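Local structure of protein Kinase A (Toxoplasma gondii, 5J3U) at residues D135-L138 / K139-I143; R245-G248 / S249-D252; W112-R116 / D117-A121; G89-A92 / L93-A97. The protein binds cyclic AMP at two sites in the regulatory domain of a protein kinase A and probably restrains the catalytic subunit when the nucleotide is absent. All coordinates share one frame; numbering follows the deposited sequence.

Two pairs of local contacts are joined here by one long helix. Interactions 3 and 4, with centres 11 Å apart, belong to the first cyclic nucleotide site: interaction 4 holds the cAMP itself, and R116 of interaction 3 hydrogen-bonds that helix, NH2 to A92 O at 3.0 Å. The R116 side chain is about 7 Å from the nucleotide. Helix 116-138 opens in interaction 3 and closes in interaction 1, whose centre is 31 Å away. There the chain meets interaction 2, where I143 O packs against V250 CG1 at 3.5 Å. Side chains V141 and M247 lie about 13 and 12 Å from a bound cAMP.

Interaction 1: residues D135-L138 / K139-I143; sequences DSFL and KSVHI
The F137 ring receives the V141 methyl CG2 over one face: the methyl sits 3.9 Å from the ring centroid and only 16° off its normal, displaced somewhat toward the rim on the side of CZ. This is a CH-pi contact, and CZ is the ring atom closest to CG2, at 3.8 Å. The imidazole of H142 has a carbonyl instead, S140 O, above one face and shifted toward its rim, while its ND1 is hydrogen-bonded to D145. Both partners of the CH-pi pair are placed by their first torsions. F137 holds CG away from its backbone N (chi1 166°), which swings the ring alongside its own carbonyl, toward the chain that follows; V141 keeps CG2 beside its backbone N, facing back to the helix. The same methyl comes 3.5 Å from F137 O, wedged between ring and backbone.

The helix ends with a change from an i to i+4 bond to two i to i+3 bonds. K139 N still reaches D135 O, at 3.2 Å, with a weak second bond to S136 O. S140 N then bonds F137 O at 2.9 Å, and V141 N closes a type I turn on L138 O at 3.1 Å. A water donates to S136 O at 2.6 Å and also hydrogen-bonds S140 OG, bridging helix and turn. L138 is buried against R152, V155 and A156 of helix 149-157. The helix C-terminus thus leaves through a type I turn where the long helix connecting two cyclic nucleotide-binding domains meets strand 179-183 of the second, F137, L138 and V141 all touching I182.

Interaction 2: residues R245-G248 / S249-D252; sequences RLMG and SVQD
M247 and V250 meet at the two ends of a type II' beta turn that links helix 240-246 to helix 250-257, and their side chains lean across one another at a slant. The thioether is bent at both inner torsions (chi2 and chi3 near -77°), a hook that brings the terminal methyl CE to 3.7 Å from V250 CG1. CG2, the V250 branch beside the backbone N, lies 3.4 Å from M247 O. That oxygen also accepts the closing bond of the turn from V250 N, at 3.0 Å.

Q251 approaches from a different direction. Its CG packs on M247 CB at 3.8 Å, and its chain continues extended, passing alongside the G248 carbonyl. G248 occupies the first central position of the turn with a phi of 49°, a backbone shape that glycine adopts readily and that type II' turns commonly use there.

The methionine and valine face inward: M247 touches L144, and V250 rests on I143 and M147. G248 and S249 are exposed. The new helix is tied back to the turn by a bond from Q251 N to G248 O, 3.1 Å long with 158° at the hydrogen, its donor standing above the carbonyl plane.

Interaction 3: residues W112-R116 / D117-A121; sequences WELGR and DTFNA
L114, the last inward-facing residue of its strand, spreads its two methyls over the first turn of the helix that follows. CD1 meets T118 CG2 at 3.7 Å, and CD2 lies 4.0 Å from F119 CB, close to the plane of the phenyl ring and at its edge. Both side chains are crossed at about a right angle. The first torsion sets CG opposite the backbone N (chi1 -178°), and the second (chi2 63°) parts the methyls, CD1 to T118 and CD2 to F119.

G115 follows at the N-cap position. Its carbonyl oxygen opens the helical ladder, accepting a straight bond from F119 N at 3.0 Å. R116 supplies the next rung, its O bonded by N120 N at 2.8 Å. The N120 amide folds back over that carbonyl, with ND2 3.7 Å from R116 CG, whereas N120 OD1 is buried here with no polar partner in the model. Beyond CG the arginine bends at chi3 and leaves the contact: NE forms a salt bridge with E56, and NH2 bonds G55 O, before strand 57-61, and also A92 O of the cAMP-binding helix.

Strand and helix run at 68° to each other. The strand pairs with strands 38-42 and 57-61 of the beta barrel, L114 and T118 rest on helix 27-36, and F119 touches L58 of strand 57-61 and L93 and L94 of helix 91-95.

Interaction 4: residues G89-A92 / L93-A97; sequences GELA and LLYNA. With CMP (adenosine-3',5'-cyclic-monophosphate), chain C.
E90 and L94 sit one helical turn apart, joined by a backbone bond from L94 N to E90 O (2.7 Å) and by the E90 CG methylene against L94 CD1. The tight part lies on the nucleotide side. E90 takes the crowded position about its first torsion (chi1 84°) and bends at chi2, which curls its carboxylate to the ribose: OE1 accepts a 2.6 Å bond from O2' of cAMP, and G89 N donates to the same hydroxyl at 2.9 Å. A92 N reaches phosphate oxygen O2P at 3.0 Å, and A92 CB lies 3.2 Å from it. This is the phosphate-binding cassette of cyclic nucleotide-binding domains, a short helix and the loop after it, whose R99 and A100 also hydrogen-bond the ligand. L91 divides the two sides: CD1 lies under the sugar and adenine, 3.6 Å from N3, while CD2 meets the Y95 ring edge in its plane, 3.7 Å from CE2. L94 CB covers one face of that ring, yet the solvent side is looser: Y95 and N96 are exposed. N96 leaves the helix with positive phi, its OD1 weakly bonded to R116 NH1, and A97 N makes a weak 3.4 Å bond to A92 O.

Interaction 1: residues D135-L138 / K139-I143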
loop_
_atom_site.group_PDB
_atom_site.type_symbol
_atom_site.label_atom_id
_atom_site.label_comp_id
_atom_site.label_asym_id
_atom_site.label_seq_id
_atom_site.Cartn_x
_atom_site.Cartn_y
_atom_site.Cartn_z
ATOM N N ASP A 135 -7.547 6.028 -9.415
ATOM C CA ASP A 135 -8.355 7.221 -9.368
ATOM C C ASP A 135 -9.678 7.130 -10.137
ATOM O O ASP A 135 -10.712 7.542 -9.649
ATOM C CB ASP A 135 -7.571 8.396 -9.837
ATOM C CG ASP A 135 -8.195 9.698 -9.390
ATOM O OD1 ASP A 135 -8.558 9.839 -8.166
ATOM O OD2 ASP A 135 -8.283 10.558 -10.271
ATOM N N SER A 136 -9.602 6.564 -11.343
ATOM C CA SER A 136 -10.743 6.287 -12.171
ATOM C C SER A 136 -11.721 5.372 -11.532
ATOM O O SER A 136 -12.935 5.680 -11.479
ATOM C CB SER A 136 -10.272 5.752 -13.496
ATOM O OG SER A 136 -11.382 5.495 -14.285
ATOM N N PHE A 137 -11.207 4.305 -10.921
ATOM C CA PHE A 137 -12.021 3.290 -10.265
ATOM C C PHE A 137 -12.768 3.931 -9.123
ATOM O O PHE A 137 -13.967 3.767 -9.031
ATOM C CB PHE A 137 -11.135 2.167 -9.803
ATOM C CG PHE A 137 -11.775 1.212 -8.836
ATOM C CD1 PHE A 137 -12.853 0.451 -9.235
ATOM C CD2 PHE A 137 -11.249 1.063 -7.561
ATOM C CE1 PHE A 137 -13.445 -0.463 -8.348
ATOM C CE2 PHE A 137 -11.810 0.153 -6.676
ATOM C CZ PHE A 137 -12.911 -0.595 -7.077
ATOM N N LEU A 138 -12.080 4.657 -8.284
ATOM C CA LEU A 138 -12.715 5.194 -7.037
ATOM C C LEU A 138 -13.797 6.196 -7.374
ATOM O O LEU A 138 -14.737 6.432 -6.623
ATOM C CB LEU A 138 -11.684 5.853 -6.119
ATOM C CG LEU A 138 -10.623 4.970 -5.477
ATOM C CD1 LEU A 138 -9.802 5.753 -4.489
ATOM C CD2 LEU A 138 -11.252 3.763 -4.767
ATOM N N LYS A 139 -13.672 6.826 -8.533
ATOM C CA LYS A 139 -14.687 7.767 -8.914
ATOM C C LYS A 139 -15.992 7.086 -9.182
ATOM O O LYS A 139 -17.021 7.743 -9.180
ATOM C CB LYS A 139 -14.183 8.606 -10.122
ATOM C CG LYS A 139 -14.871 9.909 -10.284
ATOM C CD LYS A 139 -14.576 10.506 -11.652
ATOM C CE LYS A 139 -14.840 12.011 -11.637
ATOM N NZ LYS A 139 -15.904 12.486 -10.692
ATOM N N SER A 140 -15.998 5.778 -9.400
ATOM C CA SER A 140 -17.224 5.036 -9.532
ATOM C C SER A 140 -17.545 4.144 -8.348
ATOM O O SER A 140 -18.340 3.242 -8.465
ATOM C CB SER A 140 -17.181 4.239 -10.849
ATOM O OG SER A 140 -16.846 5.152 -11.861
ATOM N N VAL A 141 -16.941 4.403 -7.203
ATOM C CA VAL A 141 -17.270 3.718 -5.952
ATOM C C VAL A 141 -18.086 4.700 -5.082
ATOM O O VAL A 141 -17.545 5.645 -4.514
ATOM C CB VAL A 141 -15.969 3.281 -5.249
ATOM C CG1 VAL A 141 -16.205 2.730 -3.850
ATOM C CG2 VAL A 141 -15.190 2.269 -6.099
ATOM N N HIS A 142 -19.382 4.454 -4.931
ATOM C CA HIS A 142 -20.280 5.541 -4.474
ATOM C C HIS A 142 -20.175 6.002 -3.047
ATOM O O HIS A 142 -20.488 7.149 -2.740
ATOM C CB HIS A 142 -21.705 5.154 -4.817
ATOM C CG HIS A 142 -21.889 5.039 -6.268
ATOM N ND1 HIS A 142 -21.681 6.118 -7.095
ATOM C CD2 HIS A 142 -22.053 3.961 -7.071
ATOM C CE1 HIS A 142 -21.803 5.717 -8.355
ATOM N NE2 HIS A 142 -22.053 4.421 -8.360
ATOM N N ILE A 143 -19.654 5.148 -2.202
ATOM C CA ILE A 143 -19.426 5.534 -0.829
ATOM C C ILE A 143 -18.379 6.648 -0.745
ATOM O O ILE A 143 -18.362 7.417 0.224
ATOM C CB ILE A 143 -19.031 4.278 -0.009
ATOM C CG1 ILE A 143 -19.260 4.519 1.470
ATOM C CG2 ILE A 143 -17.620 3.778 -0.292
ATOM C CD1 ILE A 143 -20.652 4.191 1.876
HETATM O O HOH W 1 -14.580 6.846 -13.090
#

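Interaction 2: residues R245-G248 / S249-D252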
loop_
_atom_site.group_PDB
_atom_site.type_symbol
_atom_site.label_atom_id
_atom_site.label_comp_id
_atom_site.label_asym_id
_atom_site.label_seq_id
_atom_site.Cartn_x
_atom_site.Cartn_y
_atom_site.Cartn_z
ATOM N N ARG A 245 -6.982 7.616 8.579
ATOM C CA ARG A 245 -6.415 8.949 8.312
ATOM C C ARG A 245 -6.900 9.612 7.041
ATOM O O ARG A 245 -6.724 10.830 6.906
ATOM C CB ARG A 245 -4.923 8.870 8.320
ATOM C CG ARG A 245 -4.418 8.595 9.707
ATOM C CD ARG A 245 -2.935 8.485 9.718
ATOM N NE ARG A 245 -2.477 8.321 11.091
ATOM C CZ ARG A 245 -1.207 8.194 11.445
ATOM N NH1 ARG A 245 -0.215 8.266 10.535
ATOM N NH2 ARG A 245 -0.927 8.048 12.737
ATOM N N LEU A 246 -7.477 8.832 6.113
ATOM C CA LEU A 246 -7.835 9.337 4.792
ATOM C C LEU A 246 -9.333 9.310 4.461
ATOM O O LEU A 246 -9.771 10.046 3.562
ATOM C CB LEU A 246 -7.113 8.521 3.719
ATOM C CG LEU A 246 -5.590 8.484 3.722
ATOM C CD1 LEU A 246 -5.096 7.628 2.573
ATOM C CD2 LEU A 246 -5.021 9.889 3.606
ATOM N N MET A 247 -10.126 8.504 5.165
ATOM C CA MET A 247 -11.528 8.317 4.765
ATOM C C MET A 247 -12.421 9.410 5.312
ATOM O O MET A 247 -13.538 9.573 4.848
ATOM C CB MET A 247 -12.060 6.939 5.168
ATOM C CG MET A 247 -11.370 5.779 4.436
ATOM S SD MET A 247 -11.977 5.622 2.719
ATOM C CE MET A 247 -13.522 4.831 3.098
ATOM N N GLY A 248 -11.902 10.213 6.245
ATOM C CA GLY A 248 -12.715 11.320 6.766
ATOM C C GLY A 248 -14.099 10.920 7.176
ATOM O O GLY A 248 -14.300 9.883 7.809
ATOM N N SER A 249 -15.080 11.736 6.823
ATOM C CA SER A 249 -16.460 11.505 7.225
ATOM C C SER A 249 -17.109 10.315 6.520
ATOM O O SER A 249 -18.199 9.861 6.956
ATOM C CB SER A 249 -17.316 12.804 7.080
ATOM O OG SER A 249 -17.685 13.035 5.742
ATOM N N VAL A 250 -16.439 9.729 5.517
ATOM C CA VAL A 250 -16.954 8.455 4.965
ATOM C C VAL A 250 -17.028 7.369 6.077
ATOM O O VAL A 250 -17.865 6.486 6.025
ATOM C CB VAL A 250 -16.165 7.965 3.758
ATOM C CG1 VAL A 250 -16.768 6.669 3.230
ATOM C CG2 VAL A 250 -16.156 9.018 2.671
ATOM N N GLN A 251 -16.194 7.477 7.086
ATOM C CA GLN A 251 -16.261 6.559 8.247
ATOM C C GLN A 251 -17.585 6.636 8.976
ATOM O O GLN A 251 -18.130 5.598 9.455
ATOM C CB GLN A 251 -15.108 6.853 9.216
ATOM C CG GLN A 251 -13.727 6.604 8.587
ATOM C CD GLN A 251 -12.592 7.137 9.445
ATOM O OE1 GLN A 251 -12.076 8.272 9.233
ATOM N NE2 GLN A 251 -12.192 6.348 10.408
ATOM N N ASP A 252 -18.126 7.857 9.044
ATOM C CA ASP A 252 -19.459 8.082 9.638
ATOM C C ASP A 252 -20.537 7.503 8.771
ATOM O O ASP A 252 -21.493 6.894 9.289
ATOM C CB ASP A 252 -19.736 9.575 9.896
ATOM C CG ASP A 252 -18.743 10.222 10.828
ATOM O OD1 ASP A 252 -18.271 9.581 11.788
ATOM O OD2 ASP A 252 -18.469 11.417 10.630
#

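Interaction 3: residues W112-R116 / D117-A121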
loop_
_atom_site.group_PDB
_atom_site.type_symbol
_atom_site.label_atom_id
_atom_site.label_comp_id
_atom_site.label_asym_id
_atom_site.label_seq_id
_atom_site.Cartn_x
_atom_site.Cartn_y
_atom_site.Cartn_z
ATOM N N TRP A 112 18.104 -0.937 0.143
ATOM C CA TRP A 112 18.305 -1.436 -1.187
ATOM C C TRP A 112 18.078 -0.277 -2.104
ATOM O O TRP A 112 17.099 0.436 -1.982
ATOM C CB TRP A 112 17.335 -2.545 -1.505
ATOM C CG TRP A 112 17.534 -3.715 -0.637
ATOM C CD1 TRP A 112 16.922 -3.995 0.539
ATOM C CD2 TRP A 112 18.482 -4.751 -0.860
ATOM N NE1 TRP A 112 17.420 -5.161 1.070
ATOM C CE2 TRP A 112 18.364 -5.658 0.211
ATOM C CE3 TRP A 112 19.400 -5.015 -1.884
ATOM C CZ2 TRP A 112 19.120 -6.826 0.283
ATOM C CZ3 TRP A 112 20.130 -6.163 -1.808
ATOM C CH2 TRP A 112 20.007 -7.036 -0.708
ATOM N N GLU A 113 18.989 -0.099 -3.009
ATOM C CA GLU A 113 19.047 1.041 -3.908
ATOM C C GLU A 113 18.660 0.639 -5.344
ATOM O O GLU A 113 19.175 -0.358 -5.846
ATOM C CB GLU A 113 20.479 1.583 -3.872
ATOM C CG GLU A 113 20.745 2.715 -4.857
ATOM C CD GLU A 113 22.172 3.254 -4.799
ATOM O OE1 GLU A 113 22.768 3.257 -3.722
ATOM O OE2 GLU A 113 22.684 3.669 -5.856
ATOM N N LEU A 114 17.798 1.423 -6.007
ATOM C CA LEU A 114 17.401 1.215 -7.374
ATOM C C LEU A 114 17.749 2.423 -8.211
ATOM O O LEU A 114 17.327 3.577 -7.902
ATOM C CB LEU A 114 15.872 1.010 -7.474
ATOM C CG LEU A 114 15.303 0.729 -8.882
ATOM C CD1 LEU A 114 15.817 -0.574 -9.486
ATOM C CD2 LEU A 114 13.794 0.659 -8.846
ATOM N N GLY A 115 18.452 2.193 -9.315
ATOM C CA GLY A 115 18.822 3.284 -10.219
ATOM C C GLY A 115 17.692 3.830 -11.068
ATOM O O GLY A 115 16.696 3.158 -11.341
ATOM N N ARG A 116 17.831 5.097 -11.420
ATOM C CA ARG A 116 16.855 5.810 -12.225
ATOM C C ARG A 116 16.557 5.117 -13.562
ATOM O O ARG A 116 15.398 5.088 -14.001
ATOM C CB ARG A 116 17.337 7.246 -12.478
ATOM C CG ARG A 116 16.480 8.021 -13.451
ATOM C CD ARG A 116 17.052 9.392 -13.735
ATOM N NE ARG A 116 16.842 10.328 -12.639
ATOM C CZ ARG A 116 15.733 11.047 -12.420
ATOM N NH1 ARG A 116 14.654 10.909 -13.192
ATOM N NH2 ARG A 116 15.694 11.919 -11.394
ATOM N N ASP A 117 17.591 4.581 -14.226
ATOM C CA ASP A 117 17.363 3.966 -15.529
ATOM C C ASP A 117 16.454 2.729 -15.417
ATOM O O ASP A 117 15.502 2.558 -16.203
ATOM C CB ASP A 117 18.670 3.646 -16.272
ATOM C CG ASP A 117 19.403 4.917 -16.776
ATOM O OD1 ASP A 117 18.786 6.009 -16.926
ATOM O OD2 ASP A 117 20.619 4.796 -17.036
ATOM N N THR A 118 16.697 1.907 -14.421
ATOM C CA THR A 118 15.879 0.694 -14.236
ATOM C C THR A 118 14.465 1.095 -13.797
ATOM O O THR A 118 13.492 0.558 -14.288
ATOM C CB THR A 118 16.530 -0.287 -13.251
ATOM O OG1 THR A 118 17.832 -0.627 -13.764
ATOM C CG2 THR A 118 15.688 -1.563 -13.084
ATOM N N PHE A 119 14.391 2.047 -12.889
ATOM C CA PHE A 119 13.089 2.584 -12.503
ATOM C C PHE A 119 12.282 3.095 -13.710
ATOM O O PHE A 119 11.096 2.750 -13.888
ATOM C CB PHE A 119 13.259 3.658 -11.454
ATOM C CG PHE A 119 11.963 4.252 -11.021
ATOM C CD1 PHE A 119 11.165 3.583 -10.089
ATOM C CD2 PHE A 119 11.536 5.452 -11.548
ATOM C CE1 PHE A 119 9.951 4.141 -9.662
ATOM C CE2 PHE A 119 10.306 6.001 -11.147
ATOM C CZ PHE A 119 9.545 5.343 -10.210
ATOM N N ASN A 120 12.927 3.888 -14.553
ATOM C CA ASN A 120 12.292 4.382 -15.774
ATOM C C ASN A 120 11.869 3.318 -16.705
ATOM O O ASN A 120 10.767 3.372 -17.219
ATOM C CB ASN A 120 13.175 5.403 -16.540
ATOM C CG ASN A 120 13.214 6.750 -15.855
ATOM O OD1 ASN A 120 12.437 7.013 -14.923
ATOM N ND2 ASN A 120 14.139 7.593 -16.274
ATOM N N ALA A 121 12.718 2.317 -16.913
ATOM C CA ALA A 121 12.399 1.234 -17.854
ATOM C C ALA A 121 11.275 0.282 -17.394
ATOM O O ALA A 121 10.445 -0.107 -18.189
ATOM C CB ALA A 121 13.665 0.421 -18.110
#

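Interaction 4: residues G89-A92 / L93-A97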
loop_
_atom_site.group_PDB
_atom_site.type_symbol
_atom_site.label_atom_id
_atom_site.label_comp_id
_atom_site.label_asym_id
_atom_site.label_seq_id
_atom_site.Cartn_x
_atom_site.Cartn_y
_atom_site.Cartn_z
ATOM N N GLY A 89 13.055 8.624 -1.637
ATOM C CA GLY A 89 13.800 9.120 -2.783
ATOM C C GLY A 89 13.165 8.853 -4.102
ATOM O O GLY A 89 13.830 8.968 -5.114
ATOM N N GLU A 90 11.870 8.533 -4.113
ATOM C CA GLU A 90 11.129 8.219 -5.361
ATOM C C GLU A 90 10.600 9.463 -6.095
ATOM O O GLU A 90 10.380 9.443 -7.321
ATOM C CB GLU A 90 9.963 7.236 -5.057
ATOM C CG GLU A 90 8.654 7.848 -4.549
ATOM C CD GLU A 90 8.675 8.422 -3.137
ATOM O OE1 GLU A 90 9.758 8.586 -2.466
ATOM O OE2 GLU A 90 7.556 8.713 -2.667
ATOM N N LEU A 91 10.389 10.553 -5.354
ATOM C CA LEU A 91 9.790 11.738 -5.966
ATOM C C LEU A 91 10.650 12.316 -7.059
ATOM O O LEU A 91 10.147 12.650 -8.109
ATOM C CB LEU A 91 9.424 12.820 -4.920
ATOM C CG LEU A 91 8.503 12.397 -3.803
ATOM C CD1 LEU A 91 8.269 13.540 -2.817
ATOM C CD2 LEU A 91 7.179 11.928 -4.428
ATOM N N ALA A 92 11.961 12.416 -6.845
ATOM C CA ALA A 92 12.867 12.937 -7.869
ATOM C C ALA A 92 12.842 12.101 -9.144
ATOM O O ALA A 92 13.024 12.613 -10.258
ATOM C CB ALA A 92 14.265 13.001 -7.318
ATOM N N LEU A 93 12.597 10.809 -8.974
ATOM C CA LEU A 93 12.489 9.879 -10.118
ATOM C C LEU A 93 11.084 9.971 -10.741
ATOM O O LEU A 93 10.927 9.974 -11.969
ATOM C CB LEU A 93 12.803 8.453 -9.656
ATOM C CG LEU A 93 14.298 8.059 -9.699
ATOM C CD1 LEU A 93 15.174 9.082 -8.993
ATOM C CD2 LEU A 93 14.495 6.628 -9.149
ATOM N N LEU A 94 10.054 10.023 -9.911
ATOM C CA LEU A 94 8.672 10.098 -10.477
ATOM C C LEU A 94 8.426 11.385 -11.246
ATOM O O LEU A 94 7.805 11.362 -12.299
ATOM C CB LEU A 94 7.606 9.979 -9.412
ATOM C CG LEU A 94 7.217 8.622 -8.894
ATOM C CD1 LEU A 94 6.330 8.819 -7.669
ATOM C CD2 LEU A 94 6.497 7.792 -9.967
ATOM N N TYR A 95 8.940 12.504 -10.740
ATOM C CA TYR A 95 8.605 13.820 -11.303
ATOM C C TYR A 95 9.772 14.547 -11.974
ATOM O O TYR A 95 9.591 15.663 -12.442
ATOM C CB TYR A 95 7.944 14.678 -10.203
ATOM C CG TYR A 95 6.749 13.981 -9.582
ATOM C CD1 TYR A 95 5.611 13.688 -10.338
ATOM C CD2 TYR A 95 6.769 13.571 -8.268
ATOM C CE1 TYR A 95 4.532 13.017 -9.793
ATOM C CE2 TYR A 95 5.696 12.897 -7.722
ATOM C CZ TYR A 95 4.583 12.637 -8.483
ATOM O OH TYR A 95 3.547 11.967 -7.896
ATOM N N ASN A 96 10.960 13.930 -12.042
ATOM C CA ASN A 96 12.132 14.542 -12.679
ATOM C C ASN A 96 12.489 15.910 -12.068
ATOM O O ASN A 96 12.711 16.907 -12.755
ATOM C CB ASN A 96 11.946 14.583 -14.201
ATOM C CG ASN A 96 11.977 13.198 -14.804
ATOM O OD1 ASN A 96 12.645 12.314 -14.283
ATOM N ND2 ASN A 96 11.248 12.999 -15.887
ATOM N N ALA A 97 12.572 15.921 -10.746
ATOM C CA ALA A 97 12.750 17.132 -9.978
ATOM C C ALA A 97 13.896 16.962 -8.992
ATOM O O ALA A 97 14.276 15.836 -8.666
ATOM C CB ALA A 97 11.477 17.423 -9.235
HETATM P P CMP C . 12.912 12.789 -3.116
HETATM O O1P CMP C . 12.414 14.254 -3.288
HETATM O O2P CMP C . 13.510 12.162 -4.346
HETATM O "O5'" CMP C . 14.035 12.938 -1.974
HETATM C "C5'" CMP C . 13.587 13.351 -0.682
HETATM C "C4'" CMP C . 12.547 12.363 -0.202
HETATM O "O4'" CMP C . 12.039 12.556 1.084
HETATM C "C3'" CMP C . 11.357 12.318 -1.119
HETATM O "O3'" CMP C . 11.794 11.864 -2.400
HETATM C "C2'" CMP C . 10.485 11.421 -0.293
HETATM O "O2'" CMP C . 10.770 10.056 -0.532
HETATM C "C1'" CMP C . 10.838 11.795 1.144
HETATM N N9 CMP C . 9.782 12.599 1.804
HETATM C C8 CMP C . 9.067 12.179 2.898
HETATM N N7 CMP C . 8.145 13.129 3.238
HETATM C C5 CMP C . 8.234 14.106 2.367
HETATM C C6 CMP C . 7.518 15.391 2.182
HETATM N N6 CMP C . 6.528 15.768 3.026
HETATM N N1 CMP C . 7.907 16.142 1.153
HETATM C C2 CMP C . 8.878 15.796 0.258
HETATM N N3 CMP C . 9.589 14.646 0.376
HETATM C C4 CMP C . 9.314 13.783 1.402
#